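Rpb7-binding protein seb1 (Schizosaccharomyces pombe 972h-, PDB 5MDT) probably drives transcription termination by binding RNA polymerase II, whose C-terminal domain its CTD-interacting domain is expected to recognise, and nascent RNA. Local coordinates at residues S33-A45 with D89-I102. Sequence-based numbering, arbitrary orientation.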
loop_
_atom_site.group_PDB
_atom_site.type_symbol
_atom_site.label_atom_id
_atom_site.label_comp_id
_atom_site.label_asym_id
_atom_site.label_seq_id
_atom_site.Cartn_x
_atom_site.Cartn_y
_atom_site.Cartn_z
ATOM N N SER A 33 -4.029 11.024 -3.874
ATOM C CA SER A 33 -4.939 9.914 -4.160
ATOM C C SER A 33 -6.343 10.193 -3.614
ATOM O O SER A 33 -7.319 9.880 -4.279
ATOM C CB SER A 33 -4.367 8.602 -3.616
ATOM O OG SER A 33 -4.406 8.647 -2.202
ATOM N N MET A 34 -6.447 10.847 -2.439
ATOM C CA MET A 34 -7.754 11.156 -1.857
ATOM C C MET A 34 -8.417 12.320 -2.566
ATOM O O MET A 34 -9.647 12.438 -2.509
ATOM C CB MET A 34 -7.632 11.473 -0.344
ATOM C CG MET A 34 -7.235 10.267 0.488
ATOM S SD MET A 34 -8.472 8.935 0.437
ATOM C CE MET A 34 -9.687 9.610 1.659
ATOM N N GLU A 35 -7.625 13.207 -3.199
ATOM C CA GLU A 35 -8.206 14.369 -3.912
ATOM C C GLU A 35 -8.682 13.977 -5.325
ATOM O O GLU A 35 -9.367 14.748 -6.001
ATOM C CB GLU A 35 -7.174 15.503 -4.027
ATOM C CG GLU A 35 -6.834 16.201 -2.709
ATOM C CD GLU A 35 -5.480 16.885 -2.635
ATOM O OE1 GLU A 35 -4.779 16.958 -3.669
ATOM O OE2 GLU A 35 -5.097 17.308 -1.522
ATOM N N ASN A 36 -8.325 12.767 -5.764
ATOM C CA ASN A 36 -8.627 12.297 -7.114
ATOM C C ASN A 36 -9.318 10.941 -7.216
ATOM O O ASN A 36 -9.114 10.225 -8.194
ATOM C CB ASN A 36 -7.337 12.378 -7.941
ATOM C CG ASN A 36 -6.862 13.795 -8.109
ATOM O OD1 ASN A 36 -5.914 14.213 -7.452
ATOM N ND2 ASN A 36 -7.456 14.523 -9.046
ATOM N N VAL A 37 -10.146 10.608 -6.210
ATOM C CA VAL A 37 -10.717 9.274 -5.990
ATOM C C VAL A 37 -11.307 8.618 -7.253
ATOM O O VAL A 37 -11.199 7.402 -7.381
ATOM C CB VAL A 37 -11.737 9.264 -4.813
ATOM C CG1 VAL A 37 -13.076 9.892 -5.195
ATOM C CG2 VAL A 37 -11.933 7.848 -4.285
ATOM N N SER A 38 -11.924 9.390 -8.185
ATOM C CA SER A 38 -12.478 8.754 -9.387
ATOM C C SER A 38 -11.398 8.102 -10.247
ATOM O O SER A 38 -11.706 7.212 -11.043
ATOM C CB SER A 38 -13.289 9.740 -10.226
ATOM O OG SER A 38 -12.482 10.818 -10.671
ATOM N N GLU A 39 -10.131 8.523 -10.055
ATOM C CA GLU A 39 -8.996 7.978 -10.796
ATOM C C GLU A 39 -8.207 6.976 -9.970
ATOM O O GLU A 39 -7.058 6.718 -10.285
ATOM C CB GLU A 39 -8.089 9.116 -11.311
ATOM C CG GLU A 39 -8.766 9.987 -12.368
ATOM C CD GLU A 39 -9.070 9.314 -13.694
ATOM O OE1 GLU A 39 -8.132 8.774 -14.327
ATOM O OE2 GLU A 39 -10.243 9.368 -14.125
ATOM N N ASN A 40 -8.831 6.361 -8.942
ATOM C CA ASN A 40 -8.131 5.424 -8.048
ATOM C C ASN A 40 -7.437 4.268 -8.796
ATOM O O ASN A 40 -6.387 3.828 -8.349
ATOM C CB ASN A 40 -9.028 4.912 -6.925
ATOM C CG ASN A 40 -10.155 4.020 -7.375
ATOM O OD1 ASN A 40 -9.951 2.829 -7.660
ATOM N ND2 ASN A 40 -11.375 4.556 -7.384
ATOM N N ALA A 41 -7.969 3.829 -9.966
ATOM C CA ALA A 41 -7.265 2.754 -10.703
ATOM C C ALA A 41 -5.871 3.212 -11.086
ATOM O O ALA A 41 -4.953 2.396 -11.038
ATOM C CB ALA A 41 -8.051 2.388 -11.966
ATOM N N GLN A 42 -5.707 4.504 -11.485
ATOM C CA GLN A 42 -4.388 5.042 -11.906
ATOM C C GLN A 42 -3.426 5.112 -10.730
ATOM O O GLN A 42 -2.273 4.729 -10.843
ATOM C CB GLN A 42 -4.540 6.456 -12.537
ATOM C CG GLN A 42 -5.440 6.538 -13.772
ATOM C CD GLN A 42 -4.931 5.661 -14.919
ATOM O OE1 GLN A 42 -3.732 5.473 -15.093
ATOM N NE2 GLN A 42 -5.829 5.002 -15.621
ATOM N N PHE A 43 -3.891 5.611 -9.598
ATOM C CA PHE A 43 -3.020 5.739 -8.417
ATOM C C PHE A 43 -2.614 4.367 -7.885
ATOM O O PHE A 43 -1.432 4.154 -7.601
ATOM C CB PHE A 43 -3.800 6.547 -7.357
ATOM C CG PHE A 43 -3.913 8.021 -7.720
ATOM C CD1 PHE A 43 -4.946 8.484 -8.532
ATOM C CD2 PHE A 43 -2.970 8.934 -7.283
ATOM C CE1 PHE A 43 -5.023 9.838 -8.892
ATOM C CE2 PHE A 43 -3.064 10.293 -7.620
ATOM C CZ PHE A 43 -4.091 10.739 -8.414
ATOM N N VAL A 44 -3.556 3.415 -7.780
ATOM C CA VAL A 44 -3.218 2.068 -7.297
ATOM C C VAL A 44 -2.206 1.381 -8.284
ATOM O O VAL A 44 -1.167 0.857 -7.846
ATOM C CB VAL A 44 -4.467 1.197 -6.982
ATOM C CG1 VAL A 44 -4.059 -0.219 -6.555
ATOM C CG2 VAL A 44 -5.320 1.859 -5.882
ATOM N N ALA A 45 -2.460 1.469 -9.585
ATOM C CA ALA A 45 -1.536 0.906 -10.592
ATOM C C ALA A 45 -0.153 1.586 -10.520
ATOM O O ALA A 45 0.865 0.910 -10.708
ATOM C CB ALA A 45 -2.141 1.046 -12.009
ATOM N N ASP A 89 -16.651 1.327 -7.799
ATOM C CA ASP A 89 -15.393 1.370 -8.550
ATOM C C ASP A 89 -14.725 2.753 -8.601
ATOM O O ASP A 89 -13.534 2.857 -8.304
ATOM C CB ASP A 89 -15.607 0.803 -9.963
ATOM C CG ASP A 89 -16.033 -0.660 -9.974
ATOM O OD1 ASP A 89 -15.574 -1.424 -9.085
ATOM O OD2 ASP A 89 -16.816 -1.046 -10.877
ATOM N N ALA A 90 -15.503 3.812 -8.902
ATOM C CA ALA A 90 -14.987 5.179 -9.012
ATOM C C ALA A 90 -14.946 5.924 -7.681
ATOM O O ALA A 90 -14.689 7.129 -7.668
ATOM C CB ALA A 90 -15.822 5.968 -10.019
ATOM N N SER A 91 -15.225 5.234 -6.561
ATOM C CA SER A 91 -15.248 5.873 -5.256
ATOM C C SER A 91 -14.312 5.181 -4.256
ATOM O O SER A 91 -13.527 4.312 -4.652
ATOM C CB SER A 91 -16.677 5.945 -4.710
ATOM O OG SER A 91 -16.754 6.836 -3.610
ATOM N N PHE A 92 -14.325 5.612 -2.982
ATOM C CA PHE A 92 -13.360 5.157 -1.964
ATOM C C PHE A 92 -13.284 3.648 -1.795
ATOM O O PHE A 92 -12.183 3.120 -1.699
ATOM C CB PHE A 92 -13.619 5.841 -0.625
ATOM C CG PHE A 92 -13.506 7.341 -0.706
ATOM C CD1 PHE A 92 -12.261 7.962 -0.727
ATOM C CD2 PHE A 92 -14.648 8.136 -0.798
ATOM C CE1 PHE A 92 -12.156 9.349 -0.852
ATOM C CE2 PHE A 92 -14.544 9.526 -0.906
ATOM C CZ PHE A 92 -13.300 10.123 -0.928
ATOM N N SER A 93 -14.440 2.955 -1.763
ATOM C CA SER A 93 -14.474 1.490 -1.645
ATOM C C SER A 93 -13.789 0.794 -2.840
ATOM O O SER A 93 -13.190 -0.269 -2.654
ATOM C CB SER A 93 -15.900 0.983 -1.461
ATOM O OG SER A 93 -16.772 1.513 -2.444
ATOM N N GLY A 94 -13.879 1.404 -4.037
ATOM C CA GLY A 94 -13.200 0.926 -5.241
ATOM C C GLY A 94 -11.700 0.990 -5.064
ATOM O O GLY A 94 -11.008 0.002 -5.298
ATOM N N GLY A 95 -11.205 2.114 -4.536
ATOM C CA GLY A 95 -9.772 2.268 -4.271
ATOM C C GLY A 95 -9.274 1.289 -3.219
ATOM O O GLY A 95 -8.192 0.715 -3.363
ATOM N N TRP A 96 -10.075 1.084 -2.154
ATOM C CA TRP A 96 -9.765 0.167 -1.051
ATOM C C TRP A 96 -9.673 -1.273 -1.620
ATOM O O TRP A 96 -8.719 -1.992 -1.325
ATOM C CB TRP A 96 -10.893 0.297 -0.008
ATOM C CG TRP A 96 -10.841 -0.573 1.219
ATOM C CD1 TRP A 96 -9.817 -1.378 1.634
ATOM C CD2 TRP A 96 -11.871 -0.690 2.206
ATOM N NE1 TRP A 96 -10.156 -2.002 2.812
ATOM C CE2 TRP A 96 -11.413 -1.598 3.187
ATOM C CE3 TRP A 96 -13.149 -0.120 2.353
ATOM C CZ2 TRP A 96 -12.200 -1.965 4.295
ATOM C CZ3 TRP A 96 -13.918 -0.465 3.461
ATOM C CH2 TRP A 96 -13.440 -1.374 4.418
ATOM N N CYS A 97 -10.623 -1.647 -2.486
ATOM C CA CYS A 97 -10.661 -2.954 -3.147
ATOM C C CYS A 97 -9.415 -3.165 -4.045
ATOM O O CYS A 97 -8.747 -4.193 -3.933
ATOM C CB CYS A 97 -11.958 -3.103 -3.938
ATOM S SG CYS A 97 -12.055 -4.618 -4.922
ATOM N N LYS A 98 -9.108 -2.196 -4.924
ATOM C CA LYS A 98 -7.952 -2.303 -5.837
ATOM C C LYS A 98 -6.654 -2.360 -5.042
ATOM O O LYS A 98 -5.802 -3.172 -5.378
ATOM C CB LYS A 98 -7.900 -1.158 -6.853
ATOM C CG LYS A 98 -9.068 -1.171 -7.827
ATOM C CD LYS A 98 -8.959 -0.043 -8.855
ATOM C CE LYS A 98 -10.218 0.120 -9.687
ATOM N NZ LYS A 98 -11.346 0.745 -8.926
ATOM N N ALA A 99 -6.499 -1.529 -3.988
ATOM C CA ALA A 99 -5.271 -1.587 -3.163
ATOM C C ALA A 99 -5.149 -2.973 -2.480
ATOM O O ALA A 99 -4.059 -3.541 -2.431
ATOM C CB ALA A 99 -5.259 -0.459 -2.136
ATOM N N ALA A 100 -6.283 -3.546 -2.015
ATOM C CA ALA A 100 -6.300 -4.893 -1.422
ATOM C C ALA A 100 -5.813 -5.934 -2.445
ATOM O O ALA A 100 -5.017 -6.818 -2.099
ATOM C CB ALA A 100 -7.711 -5.245 -0.960
ATOM N N GLU A 101 -6.266 -5.801 -3.710
ATOM C CA GLU A 101 -5.945 -6.714 -4.812
ATOM C C GLU A 101 -4.454 -6.816 -5.113
ATOM O O GLU A 101 -4.005 -7.877 -5.550
ATOM C CB GLU A 101 -6.733 -6.357 -6.097
ATOM C CG GLU A 101 -8.231 -6.583 -5.992
ATOM C CD GLU A 101 -8.751 -7.918 -6.484
ATOM O OE1 GLU A 101 -8.279 -8.968 -5.990
ATOM O OE2 GLU A 101 -9.660 -7.910 -7.346
ATOM N N ILE A 102 -3.694 -5.732 -4.915
ATOM C CA ILE A 102 -2.239 -5.753 -5.166
ATOM C C ILE A 102 -1.410 -6.053 -3.892
ATOM O O ILE A 102 -0.194 -6.208 -3.998
ATOM C CB ILE A 102 -1.728 -4.445 -5.858
ATOM C CG1 ILE A 102 -1.811 -3.225 -4.905
ATOM C CG2 ILE A 102 -2.455 -4.202 -7.209
ATOM C CD1 ILE A 102 -0.970 -1.959 -5.329
#
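Where two nearly parallel helices of the all-helical CTD-interacting domain begin side by side, N40 of helix 40-53 bridges to D89 and K98 and shows how one buried amide can tie a helix start to a neighbouring loop and helix. Its ND2 donates to D89 O over 2.9 Å, almost straight (172°) and in the plane of the amide, and also to V37 O one turn back in its own segment. OD1 accepts from K98 NZ at 2.8 Å, in the carbonyl plane and on a lone pair. Three bonds thus fix the rotation of the amide, and the lysine ammonium would be expected to polarise its carbonyl. The first torsion of N40 (chi1 68°) sets CG between backbone N and carbonyl carbon, laying the side chain against the backbone of G95, whose CA lies 3.8 Å from N40 CB; K98 reaches across at about a right angle, its methylenes along A41.

Beyond the polar bridge, V44 is a knob among G95, K98, A99 and I102. With CG1 anti to the backbone N, that methyl meets I102 CD1 at 3.8 Å, while CG2 turns toward G95 and A99. At the other end, V37 CG2 lies over one face of the F92 ring, a CH-pi contact 3.9 Å from the centroid, and the bent chain of M34 brings SD to the ring edge as a Met-aromatic contact, its terminal methyl CE coming within 3.5 Å of F92 CE1. Nearby, S38 CA makes a CA-H...O contact with A90 O.

M34 also touches S72, and N40 F73, on helix 59-79. The axes of segments 40-45 and 92-102 approach to 9.4 Å and cross at -26°; their helices, next but one in sequence with helix 59-79 between, pack side by side in keeping with the right-handed superhelical bundle of CID domains.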